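Local coordinates for lumazine protein (Photobacterium kishitanii, PDB 3A3B), which serves as the antenna protein of bacterial bioluminescence, shifting luciferase emission to shorter wavelength, and here carries FMN in its lumazine-type site, at residues Asp20-Gly25 against Gln65-Thr70; Leu43-Ser48 against Thr69-Glu74; Ala106-Ile111 against Ser176-Glu181. All coordinates share one frame; numbering follows the deposited sequence.

Contact 1 of 3, residues Asp20-Gly25 against Gln65-Thr70; sequences DTQRHG and QAINTT. With FMN (flavin mononucleotide), chain C.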
loop_
_atom_site.group_PDB
_atom_site.type_symbol
_atom_site.label_atom_id
_atom_site.label_comp_id
_atom_site.label_asym_id
_atom_site.label_seq_id
_atom_site.Cartn_x
_atom_site.Cartn_y
_atom_site.Cartn_z
ATOM N N ASP A 20 3.438 -20.426 6.948
ATOM C CA ASP A 20 2.869 -19.105 7.351
ATOM C C ASP A 20 3.878 -17.935 7.300
ATOM O O ASP A 20 3.888 -17.045 8.168
ATOM C CB ASP A 20 2.114 -19.175 8.703
ATOM C CG ASP A 20 0.568 -19.157 8.526
ATOM O OD1 ASP A 20 -0.043 -18.047 8.436
ATOM O OD2 ASP A 20 -0.035 -20.263 8.484
ATOM N N THR A 21 4.741 -17.989 6.289
ATOM C CA THR A 21 5.679 -16.937 5.944
ATOM C C THR A 21 5.794 -16.955 4.420
ATOM O O THR A 21 5.625 -17.999 3.777
ATOM C CB THR A 21 7.083 -17.175 6.578
ATOM O OG1 THR A 21 6.987 -17.187 8.011
ATOM C CG2 THR A 21 8.026 -16.078 6.209
ATOM N N GLN A 22 6.081 -15.789 3.838
ATOM C CA GLN A 22 6.363 -15.681 2.422
ATOM C C GLN A 22 7.484 -14.696 2.249
ATOM O O GLN A 22 7.489 -13.669 2.903
ATOM C CB GLN A 22 5.152 -15.159 1.634
ATOM C CG GLN A 22 3.931 -16.089 1.617
ATOM C CD GLN A 22 2.772 -15.502 0.828
ATOM O OE1 GLN A 22 2.876 -14.414 0.268
ATOM N NE2 GLN A 22 1.644 -16.207 0.811
ATOM N N ARG A 23 8.418 -15.022 1.369
ATOM C CA ARG A 23 9.480 -14.097 0.995
ATOM C C ARG A 23 9.150 -13.489 -0.367
ATOM O O ARG A 23 9.022 -14.205 -1.374
ATOM C CB ARG A 23 10.827 -14.798 0.945
ATOM C CG ARG A 23 11.955 -13.858 0.574
ATOM C CD ARG A 23 13.331 -14.360 0.912
ATOM N NE ARG A 23 13.635 -14.322 2.331
ATOM C CZ ARG A 23 14.861 -14.450 2.829
ATOM N NH1 ARG A 23 15.891 -14.613 2.001
ATOM N NH2 ARG A 23 15.052 -14.426 4.140
ATOM N N HIS A 24 9.010 -12.163 -0.389
ATOM C CA HIS A 24 8.776 -11.427 -1.655
ATOM C C HIS A 24 10.066 -10.743 -2.077
ATOM O O HIS A 24 10.637 -9.991 -1.282
ATOM C CB HIS A 24 7.672 -10.383 -1.438
ATOM C CG HIS A 24 6.295 -10.974 -1.293
ATOM N ND1 HIS A 24 6.033 -12.077 -0.505
ATOM C CD2 HIS A 24 5.107 -10.598 -1.815
ATOM C CE1 HIS A 24 4.740 -12.353 -0.547
ATOM N NE2 HIS A 24 4.163 -11.484 -1.350
ATOM N N GLY A 25 10.497 -10.999 -3.307
ATOM C CA GLY A 25 11.617 -10.329 -3.958
ATOM C C GLY A 25 10.985 -9.274 -4.837
ATOM O O GLY A 25 10.141 -9.590 -5.689
ATOM N N GLN A 65 5.126 -11.794 10.438
ATOM C CA GLN A 65 4.279 -11.030 11.347
ATOM C C GLN A 65 3.069 -10.343 10.681
ATOM O O GLN A 65 1.996 -10.249 11.284
ATOM C CB GLN A 65 5.116 -9.982 12.068
ATOM C CG GLN A 65 4.337 -9.078 12.985
ATOM C CD GLN A 65 5.218 -8.102 13.743
ATOM O OE1 GLN A 65 6.432 -7.967 13.478
ATOM N NE2 GLN A 65 4.612 -7.410 14.703
ATOM N N ALA A 66 3.233 -9.865 9.448
ATOM C CA ALA A 66 2.152 -9.133 8.741
ATOM C C ALA A 66 1.228 -10.037 7.924
ATOM O O ALA A 66 0.250 -9.565 7.322
ATOM C CB ALA A 66 2.785 -8.035 7.822
ATOM N N ILE A 67 1.541 -11.334 7.877
ATOM C CA ILE A 67 0.961 -12.262 6.841
ATOM C C ILE A 67 -0.580 -12.423 6.864
ATOM O O ILE A 67 -1.198 -12.697 5.832
ATOM C CB ILE A 67 1.642 -13.661 6.874
ATOM C CG1 ILE A 67 1.427 -14.474 5.594
ATOM C CG2 ILE A 67 1.120 -14.469 8.050
ATOM C CD1 ILE A 67 2.312 -14.118 4.394
ATOM N N ASN A 68 -1.189 -12.254 8.023
ATOM C CA ASN A 68 -2.642 -12.484 8.155
ATOM C C ASN A 68 -3.485 -11.227 8.193
ATOM O O ASN A 68 -4.702 -11.320 8.223
ATOM C CB ASN A 68 -2.955 -13.348 9.402
ATOM C CG ASN A 68 -2.276 -14.686 9.353
ATOM O OD1 ASN A 68 -1.595 -15.067 10.311
ATOM N ND2 ASN A 68 -2.423 -15.407 8.215
ATOM N N THR A 69 -2.815 -10.066 8.164
ATOM C CA THR A 69 -3.419 -8.742 8.380
ATOM C C THR A 69 -3.033 -7.723 7.295
ATOM O O THR A 69 -3.139 -6.491 7.515
ATOM C CB THR A 69 -2.935 -8.201 9.703
ATOM O OG1 THR A 69 -1.504 -8.378 9.786
ATOM C CG2 THR A 69 -3.630 -8.981 10.877
ATOM N N THR A 70 -2.560 -8.235 6.150
ATOM C CA THR A 70 -2.138 -7.393 5.022
ATOM C C THR A 70 -2.480 -8.154 3.771
ATOM O O THR A 70 -2.834 -9.310 3.851
ATOM C CB THR A 70 -0.622 -6.992 5.073
ATOM O OG1 THR A 70 0.193 -8.164 5.032
ATOM C CG2 THR A 70 -0.283 -6.157 6.294
HETATM N N1 FMN C . 6.183 -7.595 9.516
HETATM C C2 FMN C . 6.560 -8.577 8.675
HETATM O O2 FMN C . 5.766 -9.444 8.375
HETATM N N3 FMN C . 7.845 -8.587 8.182
HETATM C C4 FMN C . 8.729 -7.592 8.499
HETATM O O4 FMN C . 9.761 -7.512 7.817
HETATM C C4A FMN C . 8.335 -6.589 9.371
HETATM N N5 FMN C . 9.177 -5.580 9.779
HETATM C C5A FMN C . 8.697 -4.597 10.636
HETATM C C6 FMN C . 9.555 -3.594 11.050
HETATM C C7 FMN C . 9.170 -2.581 11.922
HETATM C C7M FMN C . 10.243 -1.737 12.585
HETATM C C8 FMN C . 7.871 -2.599 12.416
HETATM C C8M FMN C . 7.474 -1.568 13.446
HETATM C C9 FMN C . 6.978 -3.619 12.025
HETATM C C9A FMN C . 7.396 -4.623 11.119
HETATM N N10 FMN C . 6.573 -5.649 10.741
HETATM C C10 FMN C . 7.034 -6.605 9.875
HETATM C "C1'" FMN C . 5.141 -5.769 11.221
HETATM C "C2'" FMN C . 4.122 -5.184 10.213
HETATM O "O2'" FMN C . 4.372 -3.815 9.985
HETATM C "C3'" FMN C . 2.744 -5.328 10.861
HETATM O "O3'" FMN C . 2.569 -6.709 11.100
HETATM C "C4'" FMN C . 1.554 -4.791 10.034
HETATM O "O4'" FMN C . 1.734 -3.473 9.632
HETATM C "C5'" FMN C . 0.470 -4.375 11.009
HETATM O "O5'" FMN C . -0.347 -5.435 11.226
HETATM P P FMN C . -0.490 -6.114 12.712
HETATM O O1P FMN C . -1.740 -6.909 12.427
HETATM O O2P FMN C . -0.617 -5.141 13.879
HETATM O O3P FMN C . 0.722 -7.003 12.935
#
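I67 drives its CD1 methyl against the side chain of Q22, 3.8 Å from Q22 CG, and the two chains meet at about a right angle. I67 CG1 stands anti to the backbone N (chi1 -161°), and this together with chi2 brings CD1 to the Q22 side, while the other branch, CG2, faces D20 and lies 3.8 Å from D20 OD1. That carboxylate also passes N68: ND2 of N68 is 3.6 Å from D20 OD1, the two flat groups inclined by 62°, a proximity and not a bond. Q22 packs in turn on I15 and K17 of strand 8-17. Behind I67, residues 66-69 form a type I beta turn in the loop that follows strand 58-63. A66 O holds it together, taking T69 N and T70 OG1 from opposite faces of its plane, the latter at 2.7 Å. From the start of this turn A66 N donates to O2 of FMN at 2.8 Å (N-H...O 153°), and Q65 lays its CB beside the flavin N1. The loop thus meets the start of strand 22-27 through van der Waals contact, and its shape near FMN probably rests on the bonds to A66 O within the turn.

Contact 2 of 3, residues Leu43-Ser48 against Thr69-Glu74; sequences LVNGCS and TTTFRE. With FMN (flavin mononucleotide), chain C.
The ring of F72 meets the type I' turn V44-C47 edge-on, at the beta hairpin joining strands 41-44 and 47-55 of the N-terminal six-stranded barrel, a riboflavin synthase-like lumazine-binding fold. The tight part of the contact lies along that ring edge. V44 CG1 touches F72 CE1 at 3.7 Å, V44 O sits near the ring plane 3.4 Å from F72 CZ, and C47 CB reaches F72 CE2 on the same rim. V44 O also accepts C47 N within the turn, so the carbonyl beside the ring is already engaged. C47 SG stands anti to its own backbone N (chi1 176°), which carries the sulfur past the ring: it lies 5.5 Å from the F72 centroid, 82° off the ring normal, a sulfur-aromatic contact at the edge. There it meets T70 CG2 at 3.9 Å and comes near the ribityl chain of FMN. One residue on, S48 O accepts the O2' hydroxyl of the flavin, tying the hairpin to the ligand.

The looser part lies toward N45 and T71, whose polar ends stay 4.4 Å apart (N45 ND2 to T71 OG1). Although buried, this side holds a water that joins them, accepting from N45 ND2 and bonding T71 OG1 at 2.6 Å. The other end of the N45 amide is taken by N82 N through OD1, which helps fix the direction in which ND2 points. The side-chain amide of N179, from the second barrel, closes this region: its ND2 donates to N45 O and its OD1 accepts T71 N. The bridging water rests over the centre of one face of the F72 ring, its oxygen 3.1 Å above the plane.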
loop_
_atom_site.group_PDB
_atom_site.type_symbol
_atom_site.label_atom_id
_atom_site.label_comp_id
_atom_site.label_asym_id
_atom_site.label_seq_id
_atom_site.Cartn_x
_atom_site.Cartn_y
_atom_site.Cartn_z
ATOM N N LEU A 43 8.311 1.355 3.858
ATOM C CA LEU A 43 6.913 1.007 3.626
ATOM C C LEU A 43 6.716 0.320 2.296
ATOM O O LEU A 43 7.168 0.802 1.245
ATOM C CB LEU A 43 5.979 2.240 3.741
ATOM C CG LEU A 43 5.865 2.905 5.136
ATOM C CD1 LEU A 43 4.644 3.847 5.142
ATOM C CD2 LEU A 43 5.671 1.900 6.274
ATOM N N VAL A 44 6.032 -0.824 2.330
ATOM C CA VAL A 44 5.632 -1.497 1.102
ATOM C C VAL A 44 4.098 -1.635 1.156
ATOM O O VAL A 44 3.562 -2.311 2.029
ATOM C CB VAL A 44 6.244 -2.925 0.945
ATOM C CG1 VAL A 44 5.794 -3.532 -0.396
ATOM C CG2 VAL A 44 7.851 -2.913 1.064
ATOM N N ASN A 45 3.414 -1.060 0.178
ATOM C CA ASN A 45 1.957 -0.882 0.259
ATOM C C ASN A 45 1.518 -0.355 1.636
ATOM O O ASN A 45 0.478 -0.771 2.170
ATOM C CB ASN A 45 1.206 -2.171 -0.110
ATOM C CG ASN A 45 1.206 -2.445 -1.614
ATOM O OD1 ASN A 45 1.348 -1.538 -2.440
ATOM N ND2 ASN A 45 1.025 -3.699 -1.970
ATOM N N GLY A 46 2.315 0.583 2.189
ATOM C CA GLY A 46 1.983 1.236 3.434
ATOM C C GLY A 46 2.351 0.403 4.662
ATOM O O GLY A 46 2.106 0.826 5.767
ATOM N N CYS A 47 2.946 -0.779 4.468
ATOM C CA CYS A 47 3.263 -1.661 5.604
ATOM C C CYS A 47 4.776 -1.632 5.946
ATOM O O CYS A 47 5.621 -1.775 5.028
ATOM C CB CYS A 47 2.775 -3.099 5.288
ATOM S SG CYS A 47 3.196 -4.367 6.543
ATOM N N SER A 48 5.130 -1.432 7.228
ATOM C CA SER A 48 6.541 -1.518 7.636
ATOM C C SER A 48 7.015 -2.943 7.493
ATOM O O SER A 48 6.453 -3.888 8.113
ATOM C CB SER A 48 6.771 -1.094 9.090
ATOM O OG SER A 48 6.563 0.288 9.216
ATOM N N THR A 69 -2.815 -10.066 8.164
ATOM C CA THR A 69 -3.419 -8.742 8.380
ATOM C C THR A 69 -3.033 -7.723 7.295
ATOM O O THR A 69 -3.139 -6.491 7.515
ATOM C CB THR A 69 -2.935 -8.201 9.703
ATOM O OG1 THR A 69 -1.504 -8.378 9.786
ATOM C CG2 THR A 69 -3.630 -8.981 10.877
ATOM N N THR A 70 -2.560 -8.235 6.150
ATOM C CA THR A 70 -2.138 -7.393 5.022
ATOM C C THR A 70 -2.480 -8.154 3.771
ATOM O O THR A 70 -2.834 -9.310 3.851
ATOM C CB THR A 70 -0.622 -6.992 5.073
ATOM O OG1 THR A 70 0.193 -8.164 5.032
ATOM C CG2 THR A 70 -0.283 -6.157 6.294
ATOM N N THR A 71 -2.409 -7.499 2.615
ATOM C CA THR A 71 -2.709 -8.099 1.317
ATOM C C THR A 71 -1.597 -8.988 0.752
ATOM O O THR A 71 -1.815 -9.668 -0.259
ATOM C CB THR A 71 -3.044 -6.992 0.285
ATOM O OG1 THR A 71 -1.925 -6.086 0.200
ATOM C CG2 THR A 71 -4.286 -6.188 0.744
ATOM N N PHE A 72 -0.415 -8.993 1.372
ATOM C CA PHE A 72 0.732 -9.714 0.790
ATOM C C PHE A 72 0.436 -11.160 0.338
ATOM O O PHE A 72 0.874 -11.555 -0.740
ATOM C CB PHE A 72 1.974 -9.632 1.691
ATOM C CG PHE A 72 2.584 -8.265 1.725
ATOM C CD1 PHE A 72 3.264 -7.770 0.608
ATOM C CD2 PHE A 72 2.471 -7.475 2.856
ATOM C CE1 PHE A 72 3.800 -6.470 0.625
ATOM C CE2 PHE A 72 3.004 -6.195 2.899
ATOM C CZ PHE A 72 3.659 -5.678 1.788
ATOM N N ARG A 73 -0.343 -11.900 1.143
ATOM C CA ARG A 73 -0.736 -13.324 0.891
ATOM C C ARG A 73 -1.349 -13.511 -0.467
ATOM O O ARG A 73 -1.284 -14.588 -1.034
ATOM C CB ARG A 73 -1.872 -13.770 1.825
ATOM C CG ARG A 73 -1.590 -14.248 3.214
ATOM C CD ARG A 73 -2.992 -14.371 3.940
ATOM N NE ARG A 73 -3.827 -13.223 3.550
ATOM C CZ ARG A 73 -4.942 -12.789 4.160
ATOM N NH1 ARG A 73 -5.427 -13.399 5.245
ATOM N NH2 ARG A 73 -5.576 -11.714 3.677
ATOM N N GLU A 74 -2.009 -12.481 -0.966
ATOM C CA GLU A 74 -2.825 -12.621 -2.164
ATOM C C GLU A 74 -2.195 -12.024 -3.427
ATOM O O GLU A 74 -2.683 -12.232 -4.551
ATOM C CB GLU A 74 -4.194 -12.037 -1.889
ATOM C CG GLU A 74 -5.076 -12.931 -0.971
ATOM C CD GLU A 74 -6.545 -12.570 -1.094
ATOM O OE1 GLU A 74 -6.856 -11.352 -1.061
ATOM O OE2 GLU A 74 -7.381 -13.491 -1.238
HETATM N N1 FMN C . 6.183 -7.595 9.516
HETATM C C2 FMN C . 6.560 -8.577 8.675
HETATM O O2 FMN C . 5.766 -9.444 8.375
HETATM N N3 FMN C . 7.845 -8.587 8.182
HETATM C C4 FMN C . 8.729 -7.592 8.499
HETATM O O4 FMN C . 9.761 -7.512 7.817
HETATM C C4A FMN C . 8.335 -6.589 9.371
HETATM N N5 FMN C . 9.177 -5.580 9.779
HETATM C C5A FMN C . 8.697 -4.597 10.636
HETATM C C6 FMN C . 9.555 -3.594 11.050
HETATM C C7 FMN C . 9.170 -2.581 11.922
HETATM C C7M FMN C . 10.243 -1.737 12.585
HETATM C C8 FMN C . 7.871 -2.599 12.416
HETATM C C8M FMN C . 7.474 -1.568 13.446
HETATM C C9 FMN C . 6.978 -3.619 12.025
HETATM C C9A FMN C . 7.396 -4.623 11.119
HETATM N N10 FMN C . 6.573 -5.649 10.741
HETATM C C10 FMN C . 7.034 -6.605 9.875
HETATM C "C1'" FMN C . 5.141 -5.769 11.221
HETATM C "C2'" FMN C . 4.122 -5.184 10.213
HETATM O "O2'" FMN C . 4.372 -3.815 9.985
HETATM C "C3'" FMN C . 2.744 -5.328 10.861
HETATM O "O3'" FMN C . 2.569 -6.709 11.100
HETATM C "C4'" FMN C . 1.554 -4.791 10.034
HETATM O "O4'" FMN C . 1.734 -3.473 9.632
HETATM C "C5'" FMN C . 0.470 -4.375 11.009
HETATM O "O5'" FMN C . -0.347 -5.435 11.226
HETATM P P FMN C . -0.490 -6.114 12.712
HETATM O O1P FMN C . -1.740 -6.909 12.427
HETATM O O2P FMN C . -0.617 -5.141 13.879
HETATM O O3P FMN C . 0.722 -7.003 12.935
HETATM O O HOH W 1 0.632 -5.594 0.511
#

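Contact 3 of 3, residues Ala106-Ile111 against Ser176-Glu181; sequences ATVDNI and SDVNVE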
loop_
_atom_site.group_PDB
_atom_site.type_symbol
_atom_site.label_atom_id
_atom_site.label_comp_id
_atom_site.label_asym_id
_atom_site.label_seq_id
_atom_site.Cartn_x
_atom_site.Cartn_y
_atom_site.Cartn_z
ATOM N N ALA A 106 -9.023 -3.700 3.337
ATOM C CA ALA A 106 -10.289 -3.249 2.846
ATOM C C ALA A 106 -10.372 -3.748 1.420
ATOM O O ALA A 106 -9.393 -4.263 0.904
ATOM C CB ALA A 106 -10.361 -1.759 2.908
ATOM N N THR A 107 -11.541 -3.674 0.815
ATOM C CA THR A 107 -11.713 -4.140 -0.562
ATOM C C THR A 107 -12.269 -3.040 -1.448
ATOM O O THR A 107 -13.254 -2.369 -1.101
ATOM C CB THR A 107 -12.614 -5.383 -0.605
ATOM O OG1 THR A 107 -12.069 -6.361 0.284
ATOM C CG2 THR A 107 -12.661 -5.981 -1.996
ATOM N N VAL A 108 -11.627 -2.815 -2.588
ATOM C CA VAL A 108 -12.158 -1.813 -3.535
ATOM C C VAL A 108 -13.582 -2.189 -3.987
ATOM O O VAL A 108 -13.811 -3.302 -4.444
ATOM C CB VAL A 108 -11.222 -1.634 -4.783
ATOM C CG1 VAL A 108 -11.901 -0.751 -5.792
ATOM C CG2 VAL A 108 -9.885 -1.032 -4.350
ATOM N N ASP A 109 -14.516 -1.257 -3.872
ATOM C CA ASP A 109 -15.909 -1.497 -4.252
ATOM C C ASP A 109 -16.186 -1.120 -5.734
ATOM O O ASP A 109 -17.021 -1.726 -6.390
ATOM C CB ASP A 109 -16.839 -0.713 -3.343
ATOM C CG ASP A 109 -18.297 -1.099 -3.535
ATOM O OD1 ASP A 109 -18.608 -2.273 -3.285
ATOM O OD2 ASP A 109 -19.115 -0.238 -3.959
ATOM N N ASN A 110 -15.482 -0.102 -6.222
ATOM C CA ASN A 110 -15.706 0.487 -7.543
ATOM C C ASN A 110 -14.491 1.382 -7.793
ATOM O O ASN A 110 -14.011 2.046 -6.861
ATOM C CB ASN A 110 -17.009 1.322 -7.561
ATOM C CG ASN A 110 -17.315 1.927 -8.962
ATOM O OD1 ASN A 110 -17.677 1.207 -9.909
ATOM N ND2 ASN A 110 -17.178 3.239 -9.085
ATOM N N ILE A 111 -13.989 1.379 -9.031
ATOM C CA ILE A 111 -13.027 2.380 -9.477
ATOM C C ILE A 111 -13.649 3.075 -10.690
ATOM O O ILE A 111 -14.145 2.397 -11.579
ATOM C CB ILE A 111 -11.677 1.756 -9.923
ATOM C CG1 ILE A 111 -11.095 0.827 -8.871
ATOM C CG2 ILE A 111 -10.660 2.879 -10.243
ATOM C CD1 ILE A 111 -10.032 1.475 -7.967
ATOM N N SER A 176 -10.153 -5.786 -5.677
ATOM C CA SER A 176 -8.803 -5.562 -5.189
ATOM C C SER A 176 -8.833 -5.322 -3.670
ATOM O O SER A 176 -9.606 -4.504 -3.166
ATOM C CB SER A 176 -8.173 -4.331 -5.881
ATOM O OG SER A 176 -7.819 -4.605 -7.238
ATOM N N ASP A 177 -8.011 -6.053 -2.948
ATOM C CA ASP A 177 -7.866 -5.785 -1.533
ATOM C C ASP A 177 -6.720 -4.777 -1.389
ATOM O O ASP A 177 -5.822 -4.753 -2.214
ATOM C CB ASP A 177 -7.563 -7.065 -0.780
ATOM C CG ASP A 177 -8.808 -7.951 -0.584
ATOM O OD1 ASP A 177 -9.961 -7.488 -0.765
ATOM O OD2 ASP A 177 -8.597 -9.115 -0.220
ATOM N N VAL A 178 -6.780 -3.955 -0.350
ATOM C CA VAL A 178 -5.811 -2.907 -0.081
ATOM C C VAL A 178 -5.503 -2.895 1.409
ATOM O O VAL A 178 -6.345 -3.286 2.221
ATOM C CB VAL A 178 -6.322 -1.484 -0.512
ATOM C CG1 VAL A 178 -6.595 -1.443 -2.007
ATOM C CG2 VAL A 178 -7.594 -1.026 0.238
ATOM N N ASN A 179 -4.293 -2.476 1.772
ATOM C CA ASN A 179 -3.966 -2.231 3.164
ATOM C C ASN A 179 -4.451 -0.855 3.569
ATOM O O ASN A 179 -4.131 0.137 2.910
ATOM C CB ASN A 179 -2.436 -2.277 3.310
ATOM C CG ASN A 179 -1.883 -3.601 2.946
ATOM O OD1 ASN A 179 -2.544 -4.626 3.182
ATOM N ND2 ASN A 179 -0.667 -3.624 2.353
ATOM N N VAL A 180 -5.172 -0.758 4.670
ATOM C CA VAL A 180 -5.607 0.559 5.173
ATOM C C VAL A 180 -4.929 0.908 6.502
ATOM O O VAL A 180 -4.760 0.043 7.371
ATOM C CB VAL A 180 -7.169 0.719 5.214
ATOM C CG1 VAL A 180 -7.870 -0.555 5.561
ATOM C CG2 VAL A 180 -7.600 1.882 6.144
ATOM N N GLU A 181 -4.496 2.164 6.635
ATOM C CA GLU A 181 -4.049 2.671 7.912
ATOM C C GLU A 181 -4.896 3.869 8.262
ATOM O O GLU A 181 -4.845 4.890 7.564
ATOM C CB GLU A 181 -2.553 3.061 7.927
ATOM C CG GLU A 181 -2.058 3.542 9.340
ATOM C CD GLU A 181 -0.561 3.922 9.397
ATOM O OE1 GLU A 181 0.243 3.567 8.488
ATOM O OE2 GLU A 181 -0.176 4.547 10.392
#
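The side chains of T107 and D177 run alongside each other and join through a short hydrogen bond. From CB, 3.4 Å from D177 OD1, the threonine forks: OG1, anti to the carbonyl carbon (chi1 -54°), donates to D177 OD1 at 2.6 Å, while CG2 takes the position anti to the backbone N and packs against the same oxygen at 3.3 Å. OG1 meets the carboxylate on its syn side, 32° out of plane. The other carboxylate oxygen, D177 OD2, comes close to E74 OE1, so one of these acids may be protonated.

The pair is a non-hydrogen-bonded position between strands 104-113 and 177-182, the first and last strands of the C-terminal six-stranded antiparallel barrel, which close it here. Next to it A106 and V178 form a hydrogen-bonded pair: A106 N reaches V178 O in the carbonyl plane, and V178 N returns to A106 O from 30° outside it. Beyond T107, V108 N finds S176 O at 2.7 Å, almost in line with the carbonyl. On the face opposite T107 and D177, A106 CB packs against both V178 CG2 and V180 CG1, 3.8 Å from the latter. I122, I138 and I140 cover this apolar patch from neighbouring strands. V178 turns its other methyl, CG1, to V108 CG2 at 4.1 Å.

Contacts 1 and 2 share T69 and T70 and lie in the first barrel, their centres about 8 Å apart; both touch FMN, with the A66 side meeting the flavin ring and S48 the ribityl chain, while T50, D62, D64 and I102 add further bonds to the ligand. Contact 3, in the second barrel, has its centre about 12 Å from that of contact 2 and about 18 Å from that of contact 1. N179 of 176-181 ties it to the shared loop, with OD1 2.9 Å from T71 N and 3.3 Å from T70 CA. The side chain of V180 in contact 3 is about 11 Å from FMN, so that contact lies apart from the site.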